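Local coordinates for putative mandelate racemase (PDB 3OZY), which is of unknown function but, as a magnesium-dependent member of the enolase superfamily, probably acts on a carboxylate substrate, perhaps an acid sugar such as the m-xylarate of its complex, at residues K87-G91 and E92-N96; V102-A105 and A106-G109; Q275-A278 and S279-G282; A113-D116 and L117-R120. All coordinates share one frame; numbering follows the deposited sequence.

Contact 1: K87-G91 and E92-N96; sequences KVFHG and EVSRN. With MG (magnesium ion), chain D.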
loop_
_atom_site.group_PDB
_atom_site.type_symbol
_atom_site.label_atom_id
_atom_site.label_comp_id
_atom_site.label_asym_id
_atom_site.label_seq_id
_atom_site.Cartn_x
_atom_site.Cartn_y
_atom_site.Cartn_z
ATOM N N LYS A 87 -0.416 12.594 -12.709
ATOM C CA LYS A 87 0.451 11.920 -13.658
ATOM C C LYS A 87 1.202 10.789 -12.950
ATOM O O LYS A 87 1.306 9.669 -13.463
ATOM C CB LYS A 87 1.445 12.913 -14.268
ATOM C CG LYS A 87 2.331 12.282 -15.318
ATOM C CD LYS A 87 3.384 13.233 -15.854
ATOM C CE LYS A 87 4.126 12.551 -17.001
ATOM N NZ LYS A 87 5.358 13.276 -17.412
ATOM N N VAL A 88 1.718 11.076 -11.760
ATOM C CA VAL A 88 2.499 10.094 -11.012
ATOM C C VAL A 88 1.628 8.973 -10.435
ATOM O O VAL A 88 1.965 7.789 -10.543
ATOM C CB VAL A 88 3.303 10.793 -9.901
ATOM C CG1 VAL A 88 3.876 9.784 -8.906
ATOM C CG2 VAL A 88 4.414 11.642 -10.512
ATOM N N PHE A 89 0.498 9.342 -9.840
ATOM C CA PHE A 89 -0.375 8.348 -9.211
ATOM C C PHE A 89 -0.935 7.341 -10.215
ATOM O O PHE A 89 -0.849 6.130 -10.015
ATOM C CB PHE A 89 -1.514 9.051 -8.456
ATOM C CG PHE A 89 -2.476 8.109 -7.767
ATOM C CD1 PHE A 89 -2.219 7.645 -6.481
ATOM C CD2 PHE A 89 -3.661 7.737 -8.387
ATOM C CE1 PHE A 89 -3.109 6.790 -5.842
ATOM C CE2 PHE A 89 -4.554 6.878 -7.757
ATOM C CZ PHE A 89 -4.281 6.410 -6.477
ATOM N N HIS A 90 -1.518 7.853 -11.295
ATOM C CA HIS A 90 -2.143 6.992 -12.298
ATOM C C HIS A 90 -1.123 6.356 -13.233
ATOM O O HIS A 90 -1.332 5.242 -13.723
ATOM C CB HIS A 90 -3.183 7.771 -13.107
ATOM C CG HIS A 90 -4.321 8.264 -12.278
ATOM N ND1 HIS A 90 -5.276 7.415 -11.760
ATOM C CD2 HIS A 90 -4.646 9.505 -11.850
ATOM C CE1 HIS A 90 -6.146 8.115 -11.056
ATOM N NE2 HIS A 90 -5.786 9.383 -11.095
ATOM N N GLY A 91 -0.018 7.052 -13.476
ATOM C CA GLY A 91 0.989 6.543 -14.390
ATOM C C GLY A 91 1.809 5.414 -13.803
ATOM O O GLY A 91 2.139 4.460 -14.508
ATOM N N GLU A 92 2.124 5.509 -12.511
ATOM C CA GLU A 92 3.020 4.549 -11.856
ATOM C C GLU A 92 2.578 4.033 -10.494
ATOM O O GLU A 92 2.548 2.831 -10.264
ATOM C CB GLU A 92 4.416 5.158 -11.651
ATOM C CG GLU A 92 5.297 5.169 -12.884
ATOM C CD GLU A 92 5.967 3.831 -13.161
ATOM O OE1 GLU A 92 5.662 2.830 -12.481
ATOM O OE2 GLU A 92 6.818 3.789 -14.075
ATOM N N VAL A 93 2.315 4.944 -9.562
ATOM C CA VAL A 93 2.357 4.571 -8.147
ATOM C C VAL A 93 1.210 3.671 -7.685
ATOM O O VAL A 93 1.452 2.661 -7.022
ATOM C CB VAL A 93 2.495 5.819 -7.246
ATOM C CG1 VAL A 93 2.356 5.447 -5.775
ATOM C CG2 VAL A 93 3.832 6.510 -7.503
ATOM N N SER A 94 -0.025 4.009 -8.036
ATOM C CA SER A 94 -1.154 3.220 -7.561
ATOM C C SER A 94 -1.003 1.741 -7.930
ATOM O O SER A 94 -0.981 0.865 -7.069
ATOM C CB SER A 94 -2.470 3.767 -8.109
ATOM O OG SER A 94 -3.554 2.984 -7.627
ATOM N N ARG A 95 -0.864 1.462 -9.222
ATOM C CA ARG A 95 -0.753 0.075 -9.658
ATOM C C ARG A 95 0.597 -0.544 -9.326
ATOM O O ARG A 95 0.663 -1.687 -8.875
ATOM C CB ARG A 95 -0.999 -0.057 -11.163
ATOM C CG ARG A 95 -2.416 0.261 -11.606
ATOM C CD ARG A 95 -2.583 -0.049 -13.105
ATOM N NE ARG A 95 -3.872 0.413 -13.635
ATOM C CZ ARG A 95 -4.112 1.653 -14.056
ATOM N NH1 ARG A 95 -3.157 2.574 -14.038
ATOM N NH2 ARG A 95 -5.317 1.973 -14.511
ATOM N N ASN A 96 1.675 0.195 -9.558
ATOM C CA ASN A 96 2.999 -0.422 -9.566
ATOM C C ASN A 96 3.747 -0.338 -8.236
ATOM O O ASN A 96 4.797 -0.962 -8.079
ATOM C CB ASN A 96 3.859 0.114 -10.725
ATOM C CG ASN A 96 3.186 -0.045 -12.088
ATOM O OD1 ASN A 96 2.306 -0.882 -12.274
ATOM N ND2 ASN A 96 3.599 0.782 -13.043
HETATM MG MG MG D . -6.546 11.435 -10.557
HETATM O O HOH W 1 -0.865 3.509 -11.219
HETATM O O HOH W 2 -0.087 2.415 -13.755
HETATM O O HOH W 3 -7.214 12.372 -12.718
#

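Contact 2: V102-A105 and A106-G109; sequences VGIA and AMSG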
loop_
_atom_site.group_PDB
_atom_site.type_symbol
_atom_site.label_atom_id
_atom_site.label_comp_id
_atom_site.label_asym_id
_atom_site.label_seq_id
_atom_site.Cartn_x
_atom_site.Cartn_y
_atom_site.Cartn_z
ATOM N N VAL A 102 4.062 2.579 0.722
ATOM C CA VAL A 102 5.286 3.366 0.751
ATOM C C VAL A 102 5.451 4.230 -0.513
ATOM O O VAL A 102 6.101 5.276 -0.466
ATOM C CB VAL A 102 6.519 2.446 0.970
ATOM C CG1 VAL A 102 6.683 1.458 -0.183
ATOM C CG2 VAL A 102 7.783 3.256 1.201
ATOM N N GLY A 103 4.873 3.807 -1.640
ATOM C CA GLY A 103 4.912 4.631 -2.838
ATOM C C GLY A 103 4.126 5.925 -2.677
ATOM O O GLY A 103 4.489 6.963 -3.237
ATOM N N ILE A 104 3.034 5.865 -1.921
ATOM C CA ILE A 104 2.262 7.070 -1.621
ATOM C C ILE A 104 3.057 8.013 -0.705
ATOM O O ILE A 104 3.033 9.230 -0.896
ATOM C CB ILE A 104 0.882 6.718 -1.002
ATOM C CG1 ILE A 104 0.086 5.772 -1.927
ATOM C CG2 ILE A 104 0.097 7.990 -0.682
ATOM C CD1 ILE A 104 -0.404 6.427 -3.236
ATOM N N ALA A 105 3.775 7.447 0.268
ATOM C CA ALA A 105 4.671 8.257 1.091
ATOM C C ALA A 105 5.758 8.896 0.221
ATOM O O ALA A 105 6.036 10.087 0.336
ATOM C CB ALA A 105 5.282 7.419 2.218
ATOM N N ALA A 106 6.349 8.111 -0.675
ATOM C CA ALA A 106 7.336 8.645 -1.617
ATOM C C ALA A 106 6.781 9.827 -2.427
ATOM O O ALA A 106 7.426 10.874 -2.545
ATOM C CB ALA A 106 7.848 7.529 -2.548
ATOM N N MET A 107 5.572 9.667 -2.962
ATOM C CA MET A 107 4.907 10.746 -3.701
ATOM C C MET A 107 4.760 11.975 -2.829
ATOM O O MET A 107 4.830 13.115 -3.305
ATOM C CB MET A 107 3.486 10.345 -4.118
ATOM C CG MET A 107 3.369 9.432 -5.299
ATOM S SD MET A 107 1.635 9.303 -5.771
ATOM C CE MET A 107 1.299 10.961 -6.382
ATOM N N SER A 108 4.473 11.734 -1.554
ATOM C CA SER A 108 4.245 12.813 -0.607
ATOM C C SER A 108 5.481 13.680 -0.427
ATOM O O SER A 108 5.386 14.902 -0.375
ATOM C CB SER A 108 3.841 12.253 0.754
ATOM O OG SER A 108 2.681 11.445 0.669
ATOM N N GLY A 109 6.637 13.034 -0.321
ATOM C CA GLY A 109 7.902 13.743 -0.179
ATOM C C GLY A 109 8.188 14.619 -1.390
ATOM O O GLY A 109 8.628 15.768 -1.263
#

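Contact 3: Q275-A278 and S279-G282; sequences QADA and SRAG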
loop_
_atom_site.group_PDB
_atom_site.type_symbol
_atom_site.label_atom_id
_atom_site.label_comp_id
_atom_site.label_asym_id
_atom_site.label_seq_id
_atom_site.Cartn_x
_atom_site.Cartn_y
_atom_site.Cartn_z
ATOM N N GLN A 275 -6.068 11.863 10.709
ATOM C CA GLN A 275 -4.684 12.228 11.012
ATOM C C GLN A 275 -3.747 12.115 9.815
ATOM O O GLN A 275 -2.532 11.984 9.966
ATOM C CB GLN A 275 -4.170 11.423 12.199
ATOM C CG GLN A 275 -4.991 11.633 13.463
ATOM C CD GLN A 275 -4.403 10.884 14.623
ATOM O OE1 GLN A 275 -4.363 9.652 14.623
ATOM N NE2 GLN A 275 -3.928 11.619 15.623
ATOM N N ALA A 276 -4.317 12.211 8.617
ATOM C CA ALA A 276 -3.520 12.208 7.389
ATOM C C ALA A 276 -2.349 13.186 7.491
ATOM O O ALA A 276 -2.538 14.368 7.772
ATOM C CB ALA A 276 -4.390 12.566 6.199
ATOM N N ASP A 277 -1.151 12.669 7.243
ATOM C CA ASP A 277 0.101 13.414 7.321
ATOM C C ASP A 277 0.455 13.850 5.900
ATOM O O ASP A 277 0.494 13.024 4.984
ATOM C CB ASP A 277 1.157 12.445 7.892
ATOM C CG ASP A 277 2.540 13.059 8.091
ATOM O OD1 ASP A 277 2.908 14.046 7.429
ATOM O OD2 ASP A 277 3.305 12.487 8.910
ATOM N N ALA A 278 0.713 15.136 5.695
ATOM C CA ALA A 278 1.095 15.611 4.364
ATOM C C ALA A 278 2.279 14.846 3.769
ATOM O O ALA A 278 2.396 14.740 2.546
ATOM C CB ALA A 278 1.401 17.098 4.395
ATOM N N SER A 279 3.159 14.333 4.633
ATOM C CA SER A 279 4.367 13.628 4.188
ATOM C C SER A 279 4.192 12.116 4.005
ATOM O O SER A 279 5.150 11.426 3.651
ATOM C CB SER A 279 5.533 13.889 5.149
ATOM O OG SER A 279 5.304 13.263 6.403
ATOM N N ARG A 280 2.983 11.606 4.261
ATOM C CA ARG A 280 2.707 10.173 4.148
ATOM C C ARG A 280 1.508 9.855 3.257
ATOM O O ARG A 280 1.565 8.926 2.458
ATOM C CB ARG A 280 2.455 9.545 5.534
ATOM C CG ARG A 280 3.600 9.701 6.516
ATOM C CD ARG A 280 3.191 9.338 7.951
ATOM N NE ARG A 280 3.016 7.902 8.195
ATOM C CZ ARG A 280 4.001 7.071 8.512
ATOM N NH1 ARG A 280 5.247 7.528 8.593
ATOM N NH2 ARG A 280 3.751 5.784 8.752
ATOM N N ALA A 281 0.424 10.615 3.415
ATOM C CA ALA A 281 -0.875 10.233 2.865
ATOM C C ALA A 281 -1.070 10.683 1.423
ATOM O O ALA A 281 -2.112 10.391 0.830
ATOM C CB ALA A 281 -1.995 10.777 3.754
ATOM N N GLY A 282 -0.090 11.396 0.873
ATOM C CA GLY A 282 -0.102 11.767 -0.533
ATOM C C GLY A 282 0.554 13.103 -0.850
ATOM O O GLY A 282 0.800 13.398 -2.024
#

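Contact 4: A113-D116 and L117-R120; sequences ALWD and LKGR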
loop_
_atom_site.group_PDB
_atom_site.type_symbol
_atom_site.label_atom_id
_atom_site.label_comp_id
_atom_site.label_asym_id
_atom_site.label_seq_id
_atom_site.Cartn_x
_atom_site.Cartn_y
_atom_site.Cartn_z
ATOM N N ALA A 113 8.159 18.772 -1.851
ATOM C CA ALA A 113 9.255 19.481 -2.512
ATOM C C ALA A 113 8.739 20.413 -3.612
ATOM O O ALA A 113 9.263 21.515 -3.788
ATOM C CB ALA A 113 10.291 18.498 -3.059
ATOM N N LEU A 114 7.712 19.986 -4.346
ATOM C CA LEU A 114 7.143 20.842 -5.382
ATOM C C LEU A 114 6.492 22.083 -4.774
ATOM O O LEU A 114 6.587 23.170 -5.331
ATOM C CB LEU A 114 6.143 20.073 -6.244
ATOM C CG LEU A 114 6.753 18.973 -7.115
ATOM C CD1 LEU A 114 5.672 18.210 -7.852
ATOM C CD2 LEU A 114 7.756 19.565 -8.109
ATOM N N TRP A 115 5.828 21.929 -3.630
ATOM C CA TRP A 115 5.233 23.076 -2.951
ATOM C C TRP A 115 6.310 24.011 -2.395
ATOM O O TRP A 115 6.164 25.237 -2.440
ATOM C CB TRP A 115 4.262 22.625 -1.848
ATOM C CG TRP A 115 2.893 22.295 -2.366
ATOM C CD1 TRP A 115 2.382 21.053 -2.654
ATOM C CD2 TRP A 115 1.858 23.231 -2.663
ATOM N NE1 TRP A 115 1.086 21.166 -3.112
ATOM C CE2 TRP A 115 0.739 22.493 -3.114
ATOM C CE3 TRP A 115 1.761 24.624 -2.579
ATOM C CZ2 TRP A 115 -0.458 23.107 -3.487
ATOM C CZ3 TRP A 115 0.574 25.231 -2.952
ATOM C CH2 TRP A 115 -0.520 24.472 -3.404
ATOM N N ASP A 116 7.383 23.439 -1.865
ATOM C CA ASP A 116 8.498 24.242 -1.381
ATOM C C ASP A 116 9.080 25.036 -2.547
ATOM O O ASP A 116 9.327 26.235 -2.436
ATOM C CB ASP A 116 9.551 23.336 -0.728
ATOM C CG ASP A 116 10.730 24.109 -0.171
ATOM O OD1 ASP A 116 10.520 25.080 0.586
ATOM O OD2 ASP A 116 11.876 23.733 -0.481
ATOM N N LEU A 117 9.266 24.361 -3.675
ATOM C CA LEU A 117 9.803 24.978 -4.880
ATOM C C LEU A 117 8.901 26.126 -5.326
ATOM O O LEU A 117 9.371 27.231 -5.606
ATOM C CB LEU A 117 9.945 23.917 -5.972
ATOM C CG LEU A 117 10.821 24.218 -7.196
ATOM C CD1 LEU A 117 11.175 22.919 -7.899
ATOM C CD2 LEU A 117 10.148 25.183 -8.169
ATOM N N LYS A 118 7.594 25.868 -5.361
ATOM C CA LYS A 118 6.633 26.895 -5.749
ATOM C C LYS A 118 6.709 28.128 -4.834
ATOM O O LYS A 118 6.760 29.271 -5.311
ATOM C CB LYS A 118 5.211 26.312 -5.767
ATOM C CG LYS A 118 4.124 27.311 -6.146
ATOM C CD LYS A 118 2.756 26.615 -6.256
ATOM C CE LYS A 118 2.619 25.787 -7.537
ATOM N NZ LYS A 118 2.215 26.630 -8.713
ATOM N N GLY A 119 6.716 27.904 -3.521
ATOM C CA GLY A 119 6.848 29.004 -2.583
ATOM C C GLY A 119 8.155 29.761 -2.769
ATOM O O GLY A 119 8.175 30.986 -2.701
ATOM N N ARG A 120 9.249 29.043 -2.995
ATOM C CA ARG A 120 10.529 29.725 -3.219
ATOM C C ARG A 120 10.496 30.555 -4.505
ATOM O O ARG A 120 10.961 31.702 -4.524
ATOM C CB ARG A 120 11.695 28.736 -3.201
ATOM C CG ARG A 120 11.907 28.172 -1.809
ATOM C CD ARG A 120 13.015 27.142 -1.690
ATOM N NE ARG A 120 12.815 26.381 -0.458
ATOM C CZ ARG A 120 13.178 26.795 0.754
ATOM N NH1 ARG A 120 13.792 27.963 0.897
ATOM N NH2 ARG A 120 12.931 26.039 1.824
#

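Contact 1: K87-G91 and E92-N96
A chi1 of -180° swings the F89 ring beside its own carbonyl carbon and, with chi2 at 87°, the phenyl group reaches along helix 81-97 to S94. CB of S94 lies over one face, 3.8 Å from the ring centroid and offset toward the rim near CZ, a CH-pi contact. The backbone joins the same two residues, because S94 N donates to F89 O at 3.0 Å, in the carbonyl plane on a lone pair. One step earlier V88 O takes two N-H groups: E92 N from well above its plane and V93 N at 3.0 Å, nearly straight at 169°. Bonds to the fifth residue onward mark a pi-bulge, and R95 N, shifted by it, donates to water 1 at 2.9 Å. Beyond the bulge N96 ND2 donates to E92 OE1 at 3.0 Å, almost linearly, from above the carboxylate plane. On the flank that packs against helices 58-73 and 102-122, CG1 of V88 meets CG2 of V93 at 3.6 Å. R95 sends its guanidinium to backbone oxygens of N203 and H385 of the second subunit. H90, with CD2 of F89 over the centre of its ring, binds magnesium through NE2 at 2.3 Å beside H86. This helix turn therefore combines metal ligation with subunit contact, and its widened backbone leaves the N-H of R95 to water 1.

Contact 2: V102-A105 and A106-G109
S108 folds back over the preceding turn of helix 102-122, and its hydroxyl lies against the carbonyl of I104. With OG anti to its own carbonyl carbon and beside its backbone N (chi1 -58°), the hydroxyl donates to I104 O at 2.7 Å. S108 N donates to the same oxygen at 3.0 Å, bent to 142°, and the two donors arrive from opposite faces of the carbonyl plane. One buried oxygen thus serves both the ordinary helical bond and the serine side chain, which fixes the rotation of the hydroxyl. CB of S108 also presses on A105 O at 3.1 Å, while A105 O itself accepts from G109 N. The neighbouring M107, whose side chain leaves on a different flank, sets CG 3.4 Å from G103 O, and the bend at chi3 turns the methyl end. SD of M107 passes CD1 of I104 at 4.3 Å; both side chains lie on the flank facing helix 81-97. CB of A106 sits 3.5 Å from V102 O, on the side that meets helix 58-73. Each flank has its own neighbour. I104 and M107 pack on F89, W85, V88 and V93 of helix 81-97, A106 rests on I65 and I69 of helix 58-73, and V102 touches L97 of the second subunit. S108 faces the loop between strand 273-274 and helix 284-296.

Contact 3: Q275-A278 and S279-G282
OD1 of D277 is gripped by two groups of S279, the hydroxyl OG at 2.7 Å and the backbone N at 2.8 Å. Both come from the same face of the carboxylate, well above its plane. Because the D277 side chain leaves CB opposite the backbone N (chi1 -178°), its carboxylate reaches forward over the turn to S279, which in turn places OG between its own N and carbonyl carbon to complete the pair. The carbonyl of the same aspartate also accepts twice: A281 N approaches D277 O at 2.9 Å, close to the line of the C=O bond, and R280 N comes from above the plane at 3.0 Å. The side-chain bond to the second residue onward together with these backbone bonds makes an Asx motif. R280 crosses the aspartate with its aliphatic part, CD lying 3.3 Å from OD2 of D277, and its guanidinium goes on to E254 O and N255 OD1. N315 ND2 adds a further bond to OD1 of D277 and so, with S279, would hold the carboxylate in place for H304, whose ND1 is hydrogen-bonded to OD2, consistent with the His-Asp dyad of the mandelate racemase group. Across the base of the turn CB of A276 meets CB of A281 at 3.9 Å. The loop links strand 273-274 of the barrel to helix 284-296, on which A276 rests through I290 and A278 through I284 and A287; strand 300-301 lies next in the barrel.

Contact 4: A113-D116 and L117-R120
The pair D116 and R120 forms a salt bridge from one residue to the fourth onward along helix 102-122, in the N-terminal domain that enolase superfamily members set against their barrel. R120 NE donates to D116 OD2 at 2.8 Å and 168°, in the guanidinium plane and on the syn side of the carboxylate, though tilted well out of the carboxylate plane. A weak, strongly bent bond from R120 NH2 to D116 OD1 accompanies it, and the two flat groups stand 78° apart. At a chi1 of -179° the D116 side chain swings its carboxylate across the end of the arginine. OD1 also accepts from L361 N and OD2 from V49 N, while R120 NH2 reaches F363 O. The pair thereby links the helix to strand 48-50 and to the 361-363 region, and these backbone groups probably offset the solvation that D116 and R120 give up. On another flank W115 and K118 run together off the helix in a common direction: NE1 of the indole bonds T285 OG1, and NZ, after bends at chi3 and chi4, bonds A79 O. Facing strand 32-42, L117 sets CB 3.3 Å from A113 O. In the lysine-tryptophan pair, K118 CD approaches W115 CZ3 obliquely at 4.2 Å.

In the fold
Contacts 1, 2 and 3 form a continuous path from a metal site at the subunit interface to the barrel. Contacts 1 and 2, with centres 11 Å apart, meet where CG1 of V88 lies 3.7 Å from CG of M107. Contact 2 reaches contact 3, 9 Å away between centres, through S108 CB, 3.3 Å from S279 C. The M107 side chain is about 9 Å from the magnesium held by H86 and H90, whereas R280 lies about 8 Å from a magnesium, consistent with the active-site ion of D201, E227 and E254. Contact 4 continues helix 102-122 from contact 2, about 17 Å further on between centres, without touching contacts 1 or 3.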